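Local coordinates for protein member of s1p family of ribosomal proteins (Pyrococcus furiosus, PDB 5YH1) that binds manganese through its DHH domain, the part present here, and probably acts as a RecJ-like exonuclease on nucleic acids, at residues V33-L37 with N186-K191; K40-A44 with D182-N186; Y107-L113 with P146-L151; N138-T142 with D162-D168. All coordinates share one frame; numbering follows the deposited sequence.

Contact 1 (V33-L37 with N186-K191)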
# COMPACT_ATOMS: atom_id res chain seq x y z
N VAL A 33 -39.16 -15.36 7.37
CA VAL A 33 -37.99 -15.36 6.49
C VAL A 33 -36.90 -16.29 7.05
O VAL A 33 -36.42 -17.17 6.35
CB VAL A 33 -37.47 -13.94 6.24
CG1 VAL A 33 -36.17 -13.97 5.44
CG2 VAL A 33 -38.52 -13.14 5.48
N LEU A 34 -36.56 -16.12 8.32
CA LEU A 34 -35.56 -17.00 8.93
C LEU A 34 -36.01 -18.45 8.90
O LEU A 34 -35.21 -19.34 8.58
CB LEU A 34 -35.26 -16.58 10.36
CG LEU A 34 -34.40 -15.33 10.49
CD1 LEU A 34 -34.34 -14.88 11.94
CD2 LEU A 34 -33.00 -15.55 9.93
N GLU A 35 -37.29 -18.70 9.20
CA GLU A 35 -37.83 -20.07 9.17
C GLU A 35 -37.64 -20.68 7.79
O GLU A 35 -37.22 -21.81 7.68
CB GLU A 35 -39.32 -20.12 9.55
CG GLU A 35 -39.60 -19.85 11.02
CD GLU A 35 -38.92 -20.83 11.97
OE1 GLU A 35 -38.64 -21.98 11.56
OE2 GLU A 35 -38.68 -20.46 13.13
N ALA A 36 -37.95 -19.92 6.75
CA ALA A 36 -37.75 -20.40 5.39
C ALA A 36 -36.25 -20.63 5.06
O ALA A 36 -35.92 -21.50 4.25
CB ALA A 36 -38.39 -19.42 4.40
N LEU A 37 -35.35 -19.88 5.69
CA LEU A 37 -33.90 -20.00 5.47
C LEU A 37 -33.24 -21.06 6.34
O LEU A 37 -32.05 -21.34 6.20
CB LEU A 37 -33.20 -18.68 5.76
CG LEU A 37 -33.47 -17.53 4.79
CD1 LEU A 37 -32.82 -16.27 5.35
CD2 LEU A 37 -32.97 -17.84 3.39
N ASN A 186 -29.34 -16.20 2.09
CA ASN A 186 -29.74 -14.87 1.63
C ASN A 186 -31.28 -14.76 1.62
O ASN A 186 -31.96 -15.57 0.99
CB ASN A 186 -29.16 -14.62 0.23
CG ASN A 186 -29.35 -13.19 -0.25
OD1 ASN A 186 -30.35 -12.54 0.05
ND2 ASN A 186 -28.39 -12.69 -1.03
N PRO A 187 -31.83 -13.75 2.34
CA PRO A 187 -33.28 -13.58 2.41
C PRO A 187 -33.98 -13.41 1.05
O PRO A 187 -35.16 -13.74 0.92
CB PRO A 187 -33.44 -12.30 3.25
CG PRO A 187 -32.13 -11.59 3.13
CD PRO A 187 -31.12 -12.70 3.09
N HIS A 188 -33.26 -12.89 0.06
CA HIS A 188 -33.82 -12.67 -1.28
C HIS A 188 -34.30 -13.96 -1.96
O HIS A 188 -35.10 -13.90 -2.87
CB HIS A 188 -32.80 -11.98 -2.18
CG HIS A 188 -32.56 -10.54 -1.84
ND1 HIS A 188 -33.24 -9.51 -2.45
CD2 HIS A 188 -31.70 -9.95 -0.97
CE1 HIS A 188 -32.82 -8.35 -1.97
NE2 HIS A 188 -31.89 -8.59 -1.07
N HIS A 189 -33.78 -15.12 -1.56
CA HIS A 189 -34.21 -16.40 -2.12
C HIS A 189 -35.63 -16.76 -1.70
O HIS A 189 -36.36 -17.37 -2.48
CB HIS A 189 -33.29 -17.54 -1.66
CG HIS A 189 -31.96 -17.57 -2.36
ND1 HIS A 189 -30.80 -17.17 -1.74
CD2 HIS A 189 -31.62 -17.94 -3.61
CE1 HIS A 189 -29.79 -17.29 -2.59
NE2 HIS A 189 -30.26 -17.76 -3.73
N VAL A 190 -36.00 -16.41 -0.48
CA VAL A 190 -37.30 -16.77 0.06
C VAL A 190 -38.29 -15.61 0.07
O VAL A 190 -39.47 -15.82 0.25
CB VAL A 190 -37.18 -17.37 1.48
CG1 VAL A 190 -36.25 -18.58 1.45
CG2 VAL A 190 -36.68 -16.33 2.48
N LYS A 191 -37.78 -14.39 -0.13
CA LYS A 191 -38.61 -13.19 -0.17
C LYS A 191 -37.84 -12.11 -0.91
O LYS A 191 -37.00 -11.42 -0.32
CB LYS A 191 -38.94 -12.73 1.25
CG LYS A 191 -40.04 -11.68 1.34
CD LYS A 191 -40.04 -11.02 2.72
CE LYS A 191 -41.43 -10.76 3.26
NZ LYS A 191 -42.25 -9.96 2.32

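Contact 2 (K40-A44 with D182-N186)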
# COMPACT_ATOMS: atom_id res chain seq x y z
N LYS A 40 -30.84 -23.88 4.89
CA LYS A 40 -29.55 -23.35 4.43
C LYS A 40 -28.71 -22.81 5.58
O LYS A 40 -27.50 -22.96 5.58
CB LYS A 40 -29.77 -22.29 3.36
CG LYS A 40 -30.60 -22.83 2.21
CD LYS A 40 -30.28 -22.15 0.89
CE LYS A 40 -31.54 -21.72 0.15
NZ LYS A 40 -31.18 -21.05 -1.14
N ILE A 41 -29.36 -22.21 6.57
CA ILE A 41 -28.67 -21.80 7.79
C ILE A 41 -28.00 -22.99 8.48
O ILE A 41 -26.84 -22.91 8.90
CB ILE A 41 -29.63 -21.07 8.75
CG1 ILE A 41 -29.86 -19.64 8.24
CG2 ILE A 41 -29.07 -21.04 10.16
CD1 ILE A 41 -30.93 -18.87 8.99
N MSE A 42 -28.74 -24.10 8.58
CA MSE A 42 -28.23 -25.31 9.22
C MSE A 42 -27.14 -25.96 8.38
O MSE A 42 -26.19 -26.49 8.93
CB MSE A 42 -29.36 -26.30 9.52
CG MSE A 42 -30.18 -25.78 10.70
SE MSE A 42 -31.62 -27.03 11.25
CE MSE A 42 -30.55 -28.20 12.42
N LYS A 43 -27.28 -25.91 7.07
CA LYS A 43 -26.22 -26.40 6.18
C LYS A 43 -24.93 -25.57 6.32
O LYS A 43 -23.84 -26.13 6.40
CB LYS A 43 -26.70 -26.37 4.73
CG LYS A 43 -25.70 -26.97 3.74
CD LYS A 43 -26.31 -27.01 2.35
CE LYS A 43 -25.36 -27.59 1.32
NZ LYS A 43 -25.94 -27.40 -0.04
N ALA A 44 -25.07 -24.24 6.36
CA ALA A 44 -23.91 -23.36 6.56
C ALA A 44 -23.17 -23.72 7.84
O ALA A 44 -21.95 -23.85 7.85
CB ALA A 44 -24.34 -21.90 6.58
N ASP A 182 -21.45 -23.41 -2.53
CA ASP A 182 -22.01 -24.63 -1.94
C ASP A 182 -23.24 -24.39 -1.06
O ASP A 182 -24.12 -25.24 -0.99
CB ASP A 182 -20.92 -25.35 -1.16
CG ASP A 182 -19.77 -25.81 -2.05
OD1 ASP A 182 -19.86 -26.95 -2.54
OD2 ASP A 182 -18.83 -25.03 -2.33
N VAL A 183 -23.28 -23.26 -0.37
CA VAL A 183 -24.50 -22.84 0.30
C VAL A 183 -24.55 -21.32 0.36
O VAL A 183 -23.56 -20.65 0.69
CB VAL A 183 -24.66 -23.44 1.71
CG1 VAL A 183 -23.58 -22.95 2.66
CG2 VAL A 183 -26.05 -23.12 2.28
N HIS A 184 -25.72 -20.78 -0.01
CA HIS A 184 -25.94 -19.35 -0.06
C HIS A 184 -27.13 -19.01 0.85
O HIS A 184 -28.27 -19.36 0.56
CB HIS A 184 -26.18 -18.94 -1.50
CG HIS A 184 -26.25 -17.46 -1.72
ND1 HIS A 184 -26.50 -16.91 -2.96
CD2 HIS A 184 -26.14 -16.43 -0.86
CE1 HIS A 184 -26.52 -15.59 -2.85
NE2 HIS A 184 -26.31 -15.27 -1.59
N VAL A 185 -26.83 -18.37 1.99
CA VAL A 185 -27.84 -17.90 2.93
C VAL A 185 -28.13 -16.44 2.59
O VAL A 185 -27.28 -15.57 2.76
CB VAL A 185 -27.35 -18.00 4.39
CG1 VAL A 185 -28.39 -17.44 5.35
CG2 VAL A 185 -27.03 -19.45 4.74
N ASN A 186 -29.34 -16.20 2.09
CA ASN A 186 -29.74 -14.87 1.63
C ASN A 186 -31.28 -14.76 1.62
O ASN A 186 -31.96 -15.57 0.99
CB ASN A 186 -29.16 -14.62 0.23
CG ASN A 186 -29.35 -13.19 -0.25
OD1 ASN A 186 -30.35 -12.54 0.05
ND2 ASN A 186 -28.39 -12.69 -1.03
O HOH W 1 -30.77 -18.40 0.68

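Contact 3 (Y107-L113 with P146-L151)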
# COMPACT_ATOMS: atom_id res chain seq x y z
N TYR A 107 -16.32 -9.58 -3.89
CA TYR A 107 -15.09 -10.32 -3.67
C TYR A 107 -14.11 -9.98 -4.81
O TYR A 107 -14.10 -10.62 -5.85
CB TYR A 107 -15.41 -11.82 -3.59
CG TYR A 107 -14.38 -12.74 -2.95
CD1 TYR A 107 -13.19 -12.25 -2.41
CD2 TYR A 107 -14.62 -14.10 -2.87
CE1 TYR A 107 -12.26 -13.12 -1.84
CE2 TYR A 107 -13.71 -14.96 -2.29
CZ TYR A 107 -12.54 -14.47 -1.77
OH TYR A 107 -11.64 -15.34 -1.19
N GLU A 108 -13.33 -8.93 -4.59
CA GLU A 108 -12.36 -8.41 -5.57
C GLU A 108 -11.30 -9.41 -5.93
O GLU A 108 -10.90 -10.20 -5.08
CB GLU A 108 -11.60 -7.24 -4.97
CG GLU A 108 -12.22 -5.89 -5.16
CD GLU A 108 -11.31 -4.81 -4.62
OE1 GLU A 108 -10.91 -3.95 -5.41
OE2 GLU A 108 -10.98 -4.85 -3.42
N LEU A 109 -10.77 -9.32 -7.15
CA LEU A 109 -9.70 -10.24 -7.57
C LEU A 109 -8.45 -10.10 -6.72
O LEU A 109 -7.80 -11.10 -6.41
CB LEU A 109 -9.36 -10.08 -9.05
CG LEU A 109 -10.44 -10.54 -10.04
CD1 LEU A 109 -9.91 -10.53 -11.46
CD2 LEU A 109 -10.95 -11.93 -9.69
N GLU A 110 -8.13 -8.88 -6.30
CA GLU A 110 -6.97 -8.68 -5.44
C GLU A 110 -7.13 -9.44 -4.13
O GLU A 110 -6.16 -10.01 -3.62
CB GLU A 110 -6.72 -7.18 -5.18
CG GLU A 110 -5.48 -6.93 -4.33
CD GLU A 110 -5.03 -5.47 -4.30
OE1 GLU A 110 -5.65 -4.62 -4.97
OE2 GLU A 110 -4.03 -5.18 -3.61
N ASP A 111 -8.35 -9.48 -3.58
CA ASP A 111 -8.63 -10.24 -2.36
C ASP A 111 -8.54 -11.74 -2.58
O ASP A 111 -7.87 -12.43 -1.82
CB ASP A 111 -10.02 -9.90 -1.79
CG ASP A 111 -10.10 -8.47 -1.26
OD1 ASP A 111 -9.06 -7.79 -1.17
OD2 ASP A 111 -11.22 -8.02 -0.94
N VAL A 112 -9.23 -12.26 -3.59
CA VAL A 112 -9.25 -13.71 -3.78
C VAL A 112 -7.87 -14.24 -4.19
O VAL A 112 -7.45 -15.33 -3.77
CB VAL A 112 -10.34 -14.15 -4.77
CG1 VAL A 112 -9.98 -13.78 -6.20
CG2 VAL A 112 -10.58 -15.64 -4.63
N LEU A 113 -7.13 -13.46 -4.97
CA LEU A 113 -5.81 -13.93 -5.42
C LEU A 113 -4.86 -14.00 -4.23
O LEU A 113 -4.07 -14.94 -4.11
CB LEU A 113 -5.27 -13.04 -6.54
CG LEU A 113 -6.06 -13.22 -7.85
CD1 LEU A 113 -5.66 -12.17 -8.87
CD2 LEU A 113 -5.89 -14.61 -8.43
N PRO A 146 -16.35 -14.22 -10.80
CA PRO A 146 -14.94 -14.35 -11.18
C PRO A 146 -14.05 -14.89 -10.06
O PRO A 146 -13.19 -15.74 -10.31
CB PRO A 146 -14.55 -12.92 -11.56
CG PRO A 146 -15.82 -12.33 -12.07
CD PRO A 146 -16.93 -12.94 -11.25
N ALA A 147 -14.26 -14.43 -8.84
CA ALA A 147 -13.52 -14.94 -7.68
C ALA A 147 -13.80 -16.42 -7.46
O ALA A 147 -12.90 -17.19 -7.14
CB ALA A 147 -13.87 -14.14 -6.43
N TYR A 148 -15.06 -16.81 -7.62
CA TYR A 148 -15.46 -18.19 -7.37
C TYR A 148 -14.94 -19.14 -8.46
O TYR A 148 -14.57 -20.26 -8.16
CB TYR A 148 -16.99 -18.31 -7.23
CG TYR A 148 -17.60 -17.49 -6.10
CD1 TYR A 148 -16.90 -17.23 -4.92
CD2 TYR A 148 -18.89 -16.99 -6.21
CE1 TYR A 148 -17.47 -16.49 -3.90
CE2 TYR A 148 -19.46 -16.25 -5.20
CZ TYR A 148 -18.75 -16.00 -4.05
OH TYR A 148 -19.33 -15.27 -3.05
N LYS A 149 -14.89 -18.68 -9.70
CA LYS A 149 -14.26 -19.48 -10.77
C LYS A 149 -12.82 -19.82 -10.43
O LYS A 149 -12.37 -20.94 -10.65
CB LYS A 149 -14.32 -18.76 -12.10
CG LYS A 149 -15.72 -18.75 -12.68
CD LYS A 149 -15.78 -17.98 -13.98
CE LYS A 149 -17.12 -18.18 -14.65
NZ LYS A 149 -17.12 -17.62 -16.02
N ARG A 150 -12.10 -18.87 -9.84
CA ARG A 150 -10.73 -19.10 -9.43
C ARG A 150 -10.63 -20.04 -8.24
O ARG A 150 -9.81 -20.97 -8.26
CB ARG A 150 -10.02 -17.77 -9.15
CG ARG A 150 -9.73 -17.01 -10.43
CD ARG A 150 -9.49 -15.55 -10.13
NE ARG A 150 -9.16 -14.77 -11.33
CZ ARG A 150 -10.05 -14.36 -12.23
NH1 ARG A 150 -11.34 -14.66 -12.12
NH2 ARG A 150 -9.63 -13.63 -13.26
N LEU A 151 -11.48 -19.85 -7.23
CA LEU A 151 -11.49 -20.78 -6.09
C LEU A 151 -11.85 -22.22 -6.50
O LEU A 151 -11.32 -23.18 -5.94
CB LEU A 151 -12.43 -20.28 -4.98
CG LEU A 151 -11.94 -19.04 -4.23
CD1 LEU A 151 -13.05 -18.47 -3.36
CD2 LEU A 151 -10.72 -19.34 -3.38
O HOH W 2 -15.09 -11.34 -8.39

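Contact 4 (N138-T142 with D162-D168). With MN (manganese (II) ion), chain F.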
# COMPACT_ATOMS: atom_id res chain seq x y z
N ASN A 138 -21.05 -9.83 1.56
CA ASN A 138 -20.60 -9.74 0.18
C ASN A 138 -20.83 -11.15 -0.34
O ASN A 138 -21.13 -12.05 0.46
CB ASN A 138 -19.09 -9.44 0.12
CG ASN A 138 -18.77 -7.96 0.05
OD1 ASN A 138 -19.65 -7.11 0.02
ND2 ASN A 138 -17.47 -7.65 0.02
N GLY A 139 -20.66 -11.35 -1.64
CA GLY A 139 -20.55 -12.70 -2.19
C GLY A 139 -21.77 -13.25 -2.90
O GLY A 139 -21.67 -14.23 -3.64
N GLY A 140 -22.93 -12.63 -2.68
CA GLY A 140 -24.19 -13.17 -3.20
C GLY A 140 -24.62 -12.65 -4.56
O GLY A 140 -25.80 -12.77 -4.90
N THR A 141 -23.70 -12.07 -5.33
CA THR A 141 -24.04 -11.50 -6.63
C THR A 141 -23.16 -12.01 -7.76
O THR A 141 -22.15 -12.68 -7.55
CB THR A 141 -23.91 -9.96 -6.64
OG1 THR A 141 -22.53 -9.60 -6.71
CG2 THR A 141 -24.58 -9.32 -5.41
N THR A 142 -23.57 -11.64 -8.97
CA THR A 142 -22.86 -12.00 -10.18
C THR A 142 -21.44 -11.41 -10.25
O THR A 142 -20.54 -12.01 -10.83
CB THR A 142 -23.73 -11.62 -11.40
OG1 THR A 142 -24.88 -12.49 -11.42
CG2 THR A 142 -22.97 -11.76 -12.73
N ASP A 162 -25.22 -13.42 2.90
CA ASP A 162 -25.35 -12.08 2.36
C ASP A 162 -26.84 -11.69 2.27
O ASP A 162 -27.72 -12.55 2.41
CB ASP A 162 -24.68 -12.04 0.98
CG ASP A 162 -24.42 -10.64 0.47
OD1 ASP A 162 -24.61 -9.66 1.24
OD2 ASP A 162 -24.02 -10.52 -0.72
N HIS A 163 -27.12 -10.41 2.07
CA HIS A 163 -28.51 -9.92 1.95
C HIS A 163 -28.70 -8.92 0.81
O HIS A 163 -29.71 -8.21 0.77
CB HIS A 163 -28.98 -9.32 3.28
CG HIS A 163 -28.23 -8.10 3.70
ND1 HIS A 163 -28.84 -6.89 3.91
CD2 HIS A 163 -26.91 -7.91 3.92
CE1 HIS A 163 -27.92 -6.00 4.26
NE2 HIS A 163 -26.75 -6.59 4.27
N HIS A 164 -27.74 -8.88 -0.12
CA HIS A 164 -27.88 -8.12 -1.35
C HIS A 164 -28.56 -8.98 -2.40
O HIS A 164 -28.49 -10.22 -2.35
CB HIS A 164 -26.51 -7.65 -1.85
CG HIS A 164 -25.82 -6.74 -0.88
ND1 HIS A 164 -25.10 -7.20 0.20
CD2 HIS A 164 -25.81 -5.39 -0.79
CE1 HIS A 164 -24.65 -6.18 0.90
NE2 HIS A 164 -25.06 -5.06 0.32
N ASP A 165 -29.22 -8.32 -3.34
CA ASP A 165 -29.99 -8.99 -4.39
C ASP A 165 -29.05 -9.70 -5.39
O ASP A 165 -28.23 -9.05 -6.03
CB ASP A 165 -30.87 -7.96 -5.12
CG ASP A 165 -31.75 -8.58 -6.20
OD1 ASP A 165 -31.89 -9.83 -6.28
OD2 ASP A 165 -32.31 -7.80 -6.99
N PRO A 166 -29.18 -11.03 -5.52
CA PRO A 166 -28.37 -11.71 -6.54
C PRO A 166 -28.70 -11.27 -7.97
O PRO A 166 -27.88 -11.46 -8.86
CB PRO A 166 -28.71 -13.19 -6.33
CG PRO A 166 -29.19 -13.28 -4.92
CD PRO A 166 -29.90 -11.99 -4.66
N ARG A 167 -29.90 -10.71 -8.17
CA ARG A 167 -30.33 -10.14 -9.45
C ARG A 167 -30.61 -11.15 -10.57
O ARG A 167 -31.73 -11.21 -11.06
CB ARG A 167 -29.37 -9.06 -9.96
CG ARG A 167 -29.47 -7.73 -9.23
CD ARG A 167 -28.73 -6.64 -9.99
NE ARG A 167 -28.81 -5.36 -9.30
N ASP A 168 -29.59 -11.91 -10.99
CA ASP A 168 -29.72 -12.81 -12.14
C ASP A 168 -30.35 -14.14 -11.74
O ASP A 168 -29.65 -15.11 -11.45
CB ASP A 168 -28.35 -13.05 -12.79
CG ASP A 168 -27.78 -11.80 -13.43
OD1 ASP A 168 -28.53 -11.09 -14.11
OD2 ASP A 168 -26.57 -11.52 -13.27
MN MN F . -25.01 -5.17 5.09
O HOH W 3 -26.34 -14.05 -9.54
O HOH W 4 -25.98 -9.90 -9.54
O HOH W 5 -23.31 -3.84 5.32
O HOH W 6 -25.32 -3.83 3.34

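Contact 1 (V33-L37 with N186-K191)
V33, A36 and L37 of helix 32-53 press against P187, V190 and K191 in the loop that follows strand 183-185. No hydrogen bond joins the two segments, and the contact is mainly apolar. V190 is at its centre. Its CG1 lies 3.7 Å from A36 CB, and the same methyl reaches L37 CD2. Its other methyl, CG2, meets V33 CG1 at 3.8 Å. V190 thus bridges the helix from V33 to L37. V33 also uses both branches. Its CG1, set anti to the backbone N (chi1 174°), goes to P187 CB and V190. Its CG2 touches the aliphatic part of K191, with CD 3.8 Å away, and the two side chains cross at about a right angle. L37 is split in the same manner. Its CD1 packs on P187 CA at 4.0 Å, and its CD2 comes to 3.5 Å from N186 O.

The polar bonds of the loop shape it from within. N186 OD1 accepts from H188 N at 2.9 Å, which makes an Asx turn. The donor is tilted 30° from the carbonyl plane. The other end of this amide, ND2, bonds to H164 O. P187 O takes two backbone donors, V190 N and K191 N. These bonds close a compact turn, from which V190 points at the helix.

L37 and P187 both rest on L202 of helix 199-210, and V33 touches E235 of helix 234-245. P187 also lies close to the manganese ligand H163. The contact joins the first turns of helix 32-53 to the loop leaving edge strand 183-185 of the parallel sheet.

Contact 2 (K40-A44 with D182-N186)
The extended K43 chain, with CG anti to the backbone N (chi1 -175°), passes V183 to reach the main chain of D182. V183 has chi1 65°, which sets CG1 between its own N and carbonyl carbon and leaves CG2 against K40 O and K43 CD. K43 NZ then donates to D182 O at 3.0 Å, almost in line with the C=O bond. The carboxylate of D182 is engaged by K152 instead. V183 CG1 packs on A44 CA at 3.9 Å, and V183 CG2 lies 3.6 Å from K40 O. V185 adds two more methyls. Its CG2 touches A44 CB at 4.1 Å, and its CG1 meets I41 CG1 at 3.9 Å. An alanine in place of V183 would probably open a gap between A44 and the K43 chain and leave that chain less firmly guided to D182 O. A water sits at the other end of the strand. It donates to H184 O at 2.7 Å, accepts from N186 N, and takes a weak bond from K40 NZ.

The short axes of helix and strand pass 7.9 Å apart, with 125° between their N-to-C directions. Strand 183-185 is the edge of the five-stranded parallel sheet, next to strand 158-161. Helix 32-53 covers one face of it, a packing typical of the Rossmann-like alpha/beta fold of DHH domains.

Contact 3 (Y107-L113 with P146-L151)
The helix segments that bring V112 to A147 run nearly parallel, 18° apart in direction, with their axes 9.7 Å from each other. They belong to the helical layer of a Rossmann-like alpha/beta fold. Helix 145-152 is the connection of a beta-alpha-beta crossover between the adjacent parallel strands 132-136 and 158-161. Helix 109-126 lies beside it.

A147 CB fits between V112 and the Y107 ring, 3.9 Å from V112 CB and 3.6 Å from Y107 CD2. Y107 has CG anti to the backbone N (chi1 -162°), which turns its ring against V133 and I135 of strand 132-136. V112 CB of its own segment covers one face of this ring. Y148 CE1 meets the ring at its edge, 3.9 Å from Y107 CD2. L151 CD1 lies 3.7 Å from Y107 CE2, and V112 CG2 packs on L151 CG. The two hydroxyls bond further off, Y107 OH to D115 and Y148 OH to G139 O. A water bridges the start of the helices, donating to Y107 O and accepting from A147 N.

R150 lies on the other side of V112. L109 CD2 sits over one face of its guanidinium, and L113 CD2 touches its CD at 4.1 Å. Two glutamates of the second subunit, E263 and E299, form salt bridges with R150, so this helix pair also takes part in the subunit interface. R150 NH1 turns back to P146 O at 2.8 Å. That oxygen lies almost in the guanidinium plane, while NH1 stands above the carbonyl plane.

Contact 4 (N138-T142 with D162-D168)
D162 and G140 form the first of two hydrogen bonds between these loops. G140 N donates to the anti lone pair of D162 OD2 at 3.1 Å. The second bond lies at the far end, from T142 OG1 to D168 OD2 at 2.7 Å, again on the anti lone pair of the carboxylate oxygen.

The other carboxylate oxygen, D162 OD1, takes H164 ND1 at 2.7 Å on its syn side and H163 N from above the carboxylate plane. An alanine at D162 would probably leave G140 N and H163 N without their acceptor and the H164 ring less firmly oriented.

A looser contact fills the middle, a CH...O approach of P166 CA to G140 O at 3.2 Å. Two waters form bridges at the T142 end. One joins T142 OG1 to P166 O and the other T142 N to P166 O, which accepts from both.

H163 NE2 binds manganese at 2.4 Å, together with D67, D137, D229 and two waters. D162, H163 and H164 are the Asp-His-His motif that names the family.

Both loops leave the C-terminal ends of neighbouring parallel strands, 132-136 and 158-161. The first leads into helix 145-152, and the second into strand 169-171.

Contacts 1 and 2 share helix 32-53 and N186, and their centres are about 10 Å apart. They fasten this helix to edge strand 183-185 and the loop after it. Contact 3 lies on the opposite face of the same parallel sheet, its centre about 26 Å from that of contact 1. Contact 4 sits between them, at the strand ends that supply two of the manganese ligands. It touches contacts 1 and 2 through N186 ND2 and H164 O, and contact 3 through Y148 OH and G139 O. Along the chain, contacts 3 and 4 interleave, and both are nested inside the loop closed by contact 2, itself inside contact 1. Helices thus cover both sheet faces, while contact 4 lies at the metal-site end.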